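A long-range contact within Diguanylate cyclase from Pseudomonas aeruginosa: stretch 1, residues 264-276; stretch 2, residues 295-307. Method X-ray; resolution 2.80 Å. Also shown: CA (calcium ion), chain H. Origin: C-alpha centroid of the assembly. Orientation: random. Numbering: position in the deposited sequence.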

ATOM      1  N   GLY B 264     -14.746 -32.859  -1.716  1.00 82.22           N
ATOM      2  CA  GLY B 264     -14.022 -31.634  -2.017  1.00 79.83           C
ATOM      3  C   GLY B 264     -12.967 -31.385  -0.957  1.00 77.24           C
ATOM      4  O   GLY B 264     -12.923 -32.091   0.052  1.00 76.58           O
ATOM      5  N   PRO B 265     -12.106 -30.381  -1.177  1.00 74.46           N
ATOM      6  CA  PRO B 265     -11.074 -30.063  -0.200  1.00 72.59           C
ATOM      7  C   PRO B 265     -11.580 -29.165   0.929  1.00 70.41           C
ATOM      8  O   PRO B 265     -12.712 -28.673   0.887  1.00 69.47           O
ATOM      9  CB  PRO B 265     -10.001 -29.340  -1.031  1.00 72.58           C
ATOM     10  CG  PRO B 265     -10.610 -29.059  -2.373  1.00 73.38           C
ATOM     11  CD  PRO B 265     -12.047 -29.491  -2.346  1.00 74.34           C
ATOM     12  N   LEU B 266     -10.729 -28.966   1.932  1.00 67.57           N
ATOM     13  CA  LEU B 266     -11.065 -28.153   3.095  1.00 66.35           C
ATOM     14  C   LEU B 266     -10.225 -26.876   3.107  1.00 65.74           C
ATOM     15  O   LEU B 266      -8.999 -26.923   2.971  1.00 64.72           O
ATOM     16  CB  LEU B 266     -10.831 -28.955   4.379  1.00 65.91           C
ATOM     17  CG  LEU B 266     -11.102 -28.248   5.711  1.00 64.66           C
ATOM     18  CD1 LEU B 266     -12.588 -28.008   5.908  1.00 64.48           C
ATOM     19  CD2 LEU B 266     -10.543 -29.063   6.865  1.00 63.95           C
ATOM     20  N   SER B 267     -10.895 -25.740   3.278  1.00 64.74           N
ATOM     21  CA  SER B 267     -10.250 -24.433   3.201  1.00 63.75           C
ATOM     22  C   SER B 267      -9.955 -23.896   4.588  1.00 63.37           C
ATOM     23  O   SER B 267     -10.805 -23.960   5.473  1.00 64.58           O
ATOM     24  CB  SER B 267     -11.154 -23.438   2.475  1.00 63.27           C
ATOM     25  OG  SER B 267     -11.697 -24.002   1.297  1.00 63.98           O
ATOM     26  N   VAL B 268      -8.756 -23.360   4.778  1.00 62.64           N
ATOM     27  CA  VAL B 268      -8.416 -22.712   6.040  1.00 61.81           C
ATOM     28  C   VAL B 268      -7.682 -21.400   5.801  1.00 61.35           C
ATOM     29  O   VAL B 268      -6.765 -21.330   4.982  1.00 62.33           O
ATOM     30  CB  VAL B 268      -7.548 -23.620   6.924  1.00 61.96           C
ATOM     31  CG1 VAL B 268      -7.084 -22.870   8.162  1.00 62.27           C
ATOM     32  CG2 VAL B 268      -8.325 -24.862   7.322  1.00 62.39           C
ATOM     33  N   ASN B 269      -8.094 -20.359   6.518  1.00 60.76           N
ATOM     34  CA  ASN B 269      -7.444 -19.060   6.415  1.00 59.89           C
ATOM     35  C   ASN B 269      -6.039 -19.126   7.000  1.00 58.77           C
ATOM     36  O   ASN B 269      -5.814 -19.742   8.041  1.00 58.50           O
ATOM     37  CB  ASN B 269      -8.258 -17.989   7.138  1.00 60.77           C
ATOM     38  CG  ASN B 269      -9.577 -17.695   6.449  1.00 62.61           C
ATOM     39  OD1 ASN B 269      -9.631 -17.514   5.232  1.00 64.23           O
ATOM     40  ND2 ASN B 269     -10.651 -17.638   7.228  1.00 63.56           N
ATOM     41  N   LEU B 270      -5.097 -18.488   6.317  1.00 57.72           N
ATOM     42  CA  LEU B 270      -3.713 -18.459   6.757  1.00 57.49           C
ATOM     43  C   LEU B 270      -3.309 -17.027   7.079  1.00 57.60           C
ATOM     44  O   LEU B 270      -3.063 -16.228   6.180  1.00 57.75           O
ATOM     45  CB  LEU B 270      -2.803 -19.029   5.671  1.00 57.28           C
ATOM     46  CG  LEU B 270      -1.394 -19.424   6.106  1.00 57.10           C
ATOM     47  CD1 LEU B 270      -1.442 -20.618   7.045  1.00 56.74           C
ATOM     48  CD2 LEU B 270      -0.539 -19.736   4.889  1.00 57.70           C
ATOM     49  N   ALA B 271      -3.252 -16.708   8.369  1.00 58.63           N
ATOM     50  CA  ALA B 271      -2.843 -15.381   8.820  1.00 59.19           C
ATOM     51  C   ALA B 271      -1.543 -14.962   8.147  1.00 60.14           C
ATOM     52  O   ALA B 271      -0.708 -15.800   7.813  1.00 60.85           O
ATOM     53  CB  ALA B 271      -2.680 -15.366  10.331  1.00 59.25           C
ATOM     54  N   GLY B 272      -1.376 -13.660   7.949  1.00 61.35           N
ATOM     55  CA  GLY B 272      -0.195 -13.133   7.270  1.00 61.64           C
ATOM     56  C   GLY B 272       1.111 -13.621   7.869  1.00 61.68           C
ATOM     57  O   GLY B 272       2.025 -14.018   7.146  1.00 60.62           O
ATOM     58  N   ALA B 273       1.194 -13.599   9.196  1.00 62.33           N
ATOM     59  CA  ALA B 273       2.430 -13.932   9.896  1.00 63.33           C
ATOM     60  C   ALA B 273       2.817 -15.401   9.728  1.00 65.38           C
ATOM     61  O   ALA B 273       4.004 -15.730   9.693  1.00 67.72           O
ATOM     62  CB  ALA B 273       2.310 -13.583  11.371  1.00 62.99           C
ATOM     63  N   GLN B 274       1.822 -16.280   9.625  1.00 65.21           N
ATOM     64  CA  GLN B 274       2.084 -17.703   9.411  1.00 65.37           C
ATOM     65  C   GLN B 274       2.920 -17.914   8.158  1.00 66.88           C
ATOM     66  O   GLN B 274       3.722 -18.842   8.088  1.00 67.07           O
ATOM     67  CB  GLN B 274       0.782 -18.486   9.271  1.00 65.24           C
ATOM     68  CG  GLN B 274      -0.056 -18.556  10.532  1.00 65.19           C
ATOM     69  CD  GLN B 274      -1.250 -19.475  10.372  1.00 64.66           C
ATOM     70  OE1 GLN B 274      -2.397 -19.029  10.378  1.00 64.62           O
ATOM     71  NE2 GLN B 274      -0.984 -20.765  10.216  1.00 64.81           N
ATOM     72  N   LEU B 275       2.720 -17.052   7.167  1.00 69.27           N
ATOM     73  CA  LEU B 275       3.456 -17.149   5.916  1.00 71.58           C
ATOM     74  C   LEU B 275       4.909 -16.753   6.145  1.00 73.36           C
ATOM     75  O   LEU B 275       5.810 -17.221   5.449  1.00 74.07           O
ATOM     76  CB  LEU B 275       2.823 -16.248   4.856  1.00 71.93           C
ATOM     77  CG  LEU B 275       2.832 -16.808   3.434  1.00 72.61           C
ATOM     78  CD1 LEU B 275       1.918 -18.020   3.333  1.00 72.69           C
ATOM     79  CD2 LEU B 275       2.407 -15.739   2.442  1.00 73.48           C
ATOM     80  N   GLY B 276       5.125 -15.891   7.134  1.00 75.50           N
ATOM     81  CA  GLY B 276       6.461 -15.440   7.498  1.00 77.57           C
ATOM     82  C   GLY B 276       7.278 -16.502   8.210  1.00 81.42           C
ATOM     83  O   GLY B 276       8.503 -16.399   8.281  1.00 83.50           O
ATOM     84  N   PRO B 295      -1.931 -33.729   0.100  1.00 84.97           N
ATOM     85  CA  PRO B 295      -1.881 -32.267   0.132  1.00 84.09           C
ATOM     86  C   PRO B 295      -3.007 -31.639  -0.692  1.00 82.87           C
ATOM     87  O   PRO B 295      -3.483 -30.553  -0.368  1.00 82.87           O
ATOM     88  CB  PRO B 295      -0.509 -31.952  -0.476  1.00 84.81           C
ATOM     89  CG  PRO B 295       0.307 -33.177  -0.220  1.00 85.04           C
ATOM     90  CD  PRO B 295      -0.657 -34.318  -0.348  1.00 85.00           C
ATOM     91  N   SER B 296      -3.428 -32.340  -1.741  1.00 81.43           N
ATOM     92  CA  SER B 296      -4.513 -31.893  -2.611  1.00 79.55           C
ATOM     93  C   SER B 296      -5.821 -31.673  -1.854  1.00 77.08           C
ATOM     94  O   SER B 296      -6.686 -30.923  -2.304  1.00 77.24           O
ATOM     95  CB  SER B 296      -4.726 -32.918  -3.731  1.00 80.42           C
ATOM     96  OG  SER B 296      -6.064 -32.904  -4.202  1.00 81.28           O
ATOM     97  N   ARG B 297      -5.967 -32.335  -0.712  1.00 75.09           N
ATOM     98  CA  ARG B 297      -7.175 -32.213   0.098  1.00 74.45           C
ATOM     99  C   ARG B 297      -7.244 -30.902   0.897  1.00 71.75           C
ATOM    100  O   ARG B 297      -8.315 -30.526   1.376  1.00 70.91           O
ATOM    101  CB  ARG B 297      -7.287 -33.409   1.051  1.00 74.80           C
ATOM    102  N   LEU B 298      -6.115 -30.208   1.036  1.00 68.06           N
ATOM    103  CA  LEU B 298      -6.053 -28.992   1.857  1.00 66.33           C
ATOM    104  C   LEU B 298      -5.888 -27.699   1.044  1.00 64.83           C
ATOM    105  O   LEU B 298      -5.026 -27.602   0.164  1.00 64.94           O
ATOM    106  CB  LEU B 298      -4.908 -29.105   2.869  1.00 65.72           C
ATOM    107  CG  LEU B 298      -4.559 -27.843   3.667  1.00 64.96           C
ATOM    108  CD1 LEU B 298      -5.547 -27.614   4.800  1.00 64.86           C
ATOM    109  CD2 LEU B 298      -3.142 -27.943   4.209  1.00 64.61           C
ATOM    110  N   GLN B 299      -6.713 -26.703   1.362  1.00 62.17           N
ATOM    111  CA  GLN B 299      -6.640 -25.397   0.710  1.00 60.52           C
ATOM    112  C   GLN B 299      -6.336 -24.287   1.714  1.00 59.78           C
ATOM    113  O   GLN B 299      -6.967 -24.196   2.773  1.00 60.12           O
ATOM    114  CB  GLN B 299      -7.951 -25.085  -0.018  1.00 59.68           C
ATOM    115  CG  GLN B 299      -8.051 -23.655  -0.527  1.00 59.03           C
ATOM    116  CD  GLN B 299      -9.325 -23.402  -1.312  1.00 58.60           C
ATOM    117  OE1 GLN B 299      -9.673 -24.170  -2.208  1.00 59.79           O
ATOM    118  NE2 GLN B 299     -10.024 -22.318  -0.985  1.00 57.98           N
ATOM    119  N   LEU B 300      -5.369 -23.440   1.370  1.00 59.02           N
ATOM    120  CA  LEU B 300      -4.988 -22.316   2.222  1.00 58.41           C
ATOM    121  C   LEU B 300      -5.498 -21.001   1.649  1.00 58.14           C
ATOM    122  O   LEU B 300      -5.069 -20.575   0.576  1.00 59.69           O
ATOM    123  CB  LEU B 300      -3.469 -22.252   2.377  1.00 57.95           C
ATOM    124  CG  LEU B 300      -2.830 -23.475   3.031  1.00 57.91           C
ATOM    125  CD1 LEU B 300      -1.315 -23.383   2.952  1.00 58.40           C
ATOM    126  CD2 LEU B 300      -3.290 -23.621   4.473  1.00 57.37           C
ATOM    127  N   GLU B 301      -6.417 -20.365   2.370  1.00 56.63           N
ATOM    128  CA  GLU B 301      -6.979 -19.088   1.945  1.00 55.62           C
ATOM    129  C   GLU B 301      -6.132 -17.949   2.489  1.00 55.36           C
ATOM    130  O   GLU B 301      -5.769 -17.950   3.660  1.00 55.44           O
ATOM    131  CB  GLU B 301      -8.420 -18.940   2.442  1.00 55.00           C
ATOM    132  CG  GLU B 301      -9.416 -19.887   1.788  1.00 54.59           C
ATOM    133  CD  GLU B 301     -10.825 -19.714   2.322  1.00 54.01           C
ATOM    134  OE1 GLU B 301     -11.051 -18.785   3.127  1.00 53.60           O
ATOM    135  OE2 GLU B 301     -11.710 -20.505   1.938  1.00 53.46           O
ATOM    136  N   ILE B 302      -5.818 -16.978   1.640  1.00 55.98           N
ATOM    137  CA  ILE B 302      -5.032 -15.828   2.072  1.00 56.99           C
ATOM    138  C   ILE B 302      -5.719 -14.537   1.646  1.00 57.31           C
ATOM    139  O   ILE B 302      -6.130 -14.394   0.498  1.00 58.09           O
ATOM    140  CB  ILE B 302      -3.604 -15.871   1.499  1.00 58.01           C
ATOM    141  CG1 ILE B 302      -3.049 -17.297   1.588  1.00 58.46           C
ATOM    142  CG2 ILE B 302      -2.709 -14.891   2.241  1.00 57.88           C
ATOM    143  CD1 ILE B 302      -1.587 -17.421   1.220  1.00 58.56           C
ATOM    144  N   THR B 303      -5.839 -13.600   2.579  1.00 58.41           N
ATOM    145  CA  THR B 303      -6.570 -12.363   2.330  1.00 59.80           C
ATOM    146  C   THR B 303      -5.861 -11.491   1.292  1.00 60.77           C
ATOM    147  O   THR B 303      -4.642 -11.311   1.341  1.00 60.45           O
ATOM    148  CB  THR B 303      -6.783 -11.565   3.637  1.00 60.11           C
ATOM    149  OG1 THR B 303      -7.597 -10.416   3.377  1.00 61.14           O
ATOM    150  CG2 THR B 303      -5.456 -11.120   4.236  1.00 60.14           C
ATOM    151  N   GLU B 304      -6.638 -10.962   0.348  1.00 61.63           N
ATOM    152  CA  GLU B 304      -6.108 -10.099  -0.707  1.00 61.94           C
ATOM    153  C   GLU B 304      -5.248  -8.982  -0.127  1.00 61.55           C
ATOM    154  O   GLU B 304      -4.065  -8.852  -0.459  1.00 62.03           O
ATOM    155  CB  GLU B 304      -7.257  -9.498  -1.522  1.00 62.78           C
ATOM    156  CG  GLU B 304      -6.815  -8.698  -2.738  1.00 63.03           C
ATOM    157  CD  GLU B 304      -7.967  -7.972  -3.411  1.00 63.56           C
ATOM    158  OE1 GLU B 304      -7.911  -7.781  -4.644  1.00 65.56           O
ATOM    159  OE2 GLU B 304      -8.928  -7.591  -2.711  1.00 63.12           O
ATOM    160  N   SER B 305      -5.855  -8.188   0.751  1.00 61.70           N
ATOM    161  CA  SER B 305      -5.199  -7.023   1.342  1.00 61.92           C
ATOM    162  C   SER B 305      -3.765  -7.313   1.777  1.00 62.26           C
ATOM    163  O   SER B 305      -2.902  -6.437   1.708  1.00 63.29           O
ATOM    164  CB  SER B 305      -6.012  -6.507   2.534  1.00 62.41           C
ATOM    165  OG  SER B 305      -6.279  -7.541   3.466  1.00 63.31           O
ATOM    166  N   PHE B 306      -3.513  -8.540   2.223  1.00 62.52           N
ATOM    167  CA  PHE B 306      -2.179  -8.935   2.664  1.00 61.91           C
ATOM    168  C   PHE B 306      -1.299  -9.331   1.486  1.00 63.41           C
ATOM    169  O   PHE B 306      -0.157  -8.886   1.383  1.00 62.98           O
ATOM    170  CB  PHE B 306      -2.253 -10.102   3.650  1.00 60.62           C
ATOM    171  CG  PHE B 306      -0.910 -10.657   4.024  1.00 59.14           C
ATOM    172  CD1 PHE B 306      -0.331 -11.668   3.276  1.00 59.08           C
ATOM    173  CD2 PHE B 306      -0.220 -10.158   5.113  1.00 58.72           C
ATOM    174  CE1 PHE B 306       0.910 -12.177   3.611  1.00 58.96           C
ATOM    175  CE2 PHE B 306       1.023 -10.660   5.455  1.00 58.89           C
ATOM    176  CZ  PHE B 306       1.588 -11.672   4.703  1.00 58.56           C
ATOM    177  N   ILE B 307      -1.831 -10.173   0.605  1.00 65.68           N
ATOM    178  CA  ILE B 307      -1.057 -10.684  -0.524  1.00 68.25           C
ATOM    179  C   ILE B 307      -0.625  -9.573  -1.479  1.00 70.62           C
ATOM    180  O   ILE B 307       0.442  -9.654  -2.090  1.00 69.22           O
ATOM    181  CB  ILE B 307      -1.831 -11.770  -1.299  1.00 69.12           C
ATOM    182  CG1 ILE B 307      -1.436 -13.156  -0.784  1.00 70.00           C
ATOM    183  CG2 ILE B 307      -1.543 -11.681  -2.789  1.00 70.26           C
ATOM    184  CD1 ILE B 307      -1.891 -14.301  -1.665  1.00 69.75           C
TER
HETATM  185 CA    CA H1302     -12.095 -17.398   4.363  1.00 57.72          CA

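What holds the two stretches in register? Strands 266-269 and 298-303 run parallel, and the backbone of stretch 1 bonds alternately to residues flanking each partner. Leu 266 N donates to Arg 297 O (2.9 Å) and Leu 266 O accepts from Gln 299 N (2.8 Å); Val 268 repeats the pattern, its N reaching Gln 299 O and its O receiving Glu 301 N, both at 2.8 Å. Leu 270 N closes the ladder on Glu 301 O, again at 2.8 Å.

Why do Asn 269 and Glu 301 bring two oxygens so close? They are paired in the sheet with side chains on the same face, and both have chi1 in m. From there Glu 301 extends through a t chi2, and its OE1 comes within 2.8 Å of Asn 269 OD1. This is no hydrogen bond: the calcium ion binds both, at 2.6 Å from Asn 269 OD1 and 2.1 Å from Glu 301 OE1, with two further ligand atoms elsewhere in the structure. The metal accounts for the proximity of two acceptors.

How do the apolar side chains meet beyond the strand pairs? Leu 270, with chi1 t and chi2 p, points toward stretch 2, and its CD2 lies 4.2 Å from Leu 300 CD1. Its CB is also 4.4 Å from Ile 302 CG1. Ile 302 leaves its backbone sideways, but m and t angles carry its end nearer, placing CD1 4.1 Å from Leu 275 CD1.

What does the Phe 306 ring rest against? With chi1 t and chi2 -89°, it lays one face against Gly 272, whose CA sits 3.5 Å from the Phe 306 ring centroid in a CH-pi contact. An ideal CB on Gly 272 would fall 2.4 Å from Phe 306 CE2, a clash. At the ring edge, Leu 275 CD2 packs 4.0 Å from Phe 306 CE1.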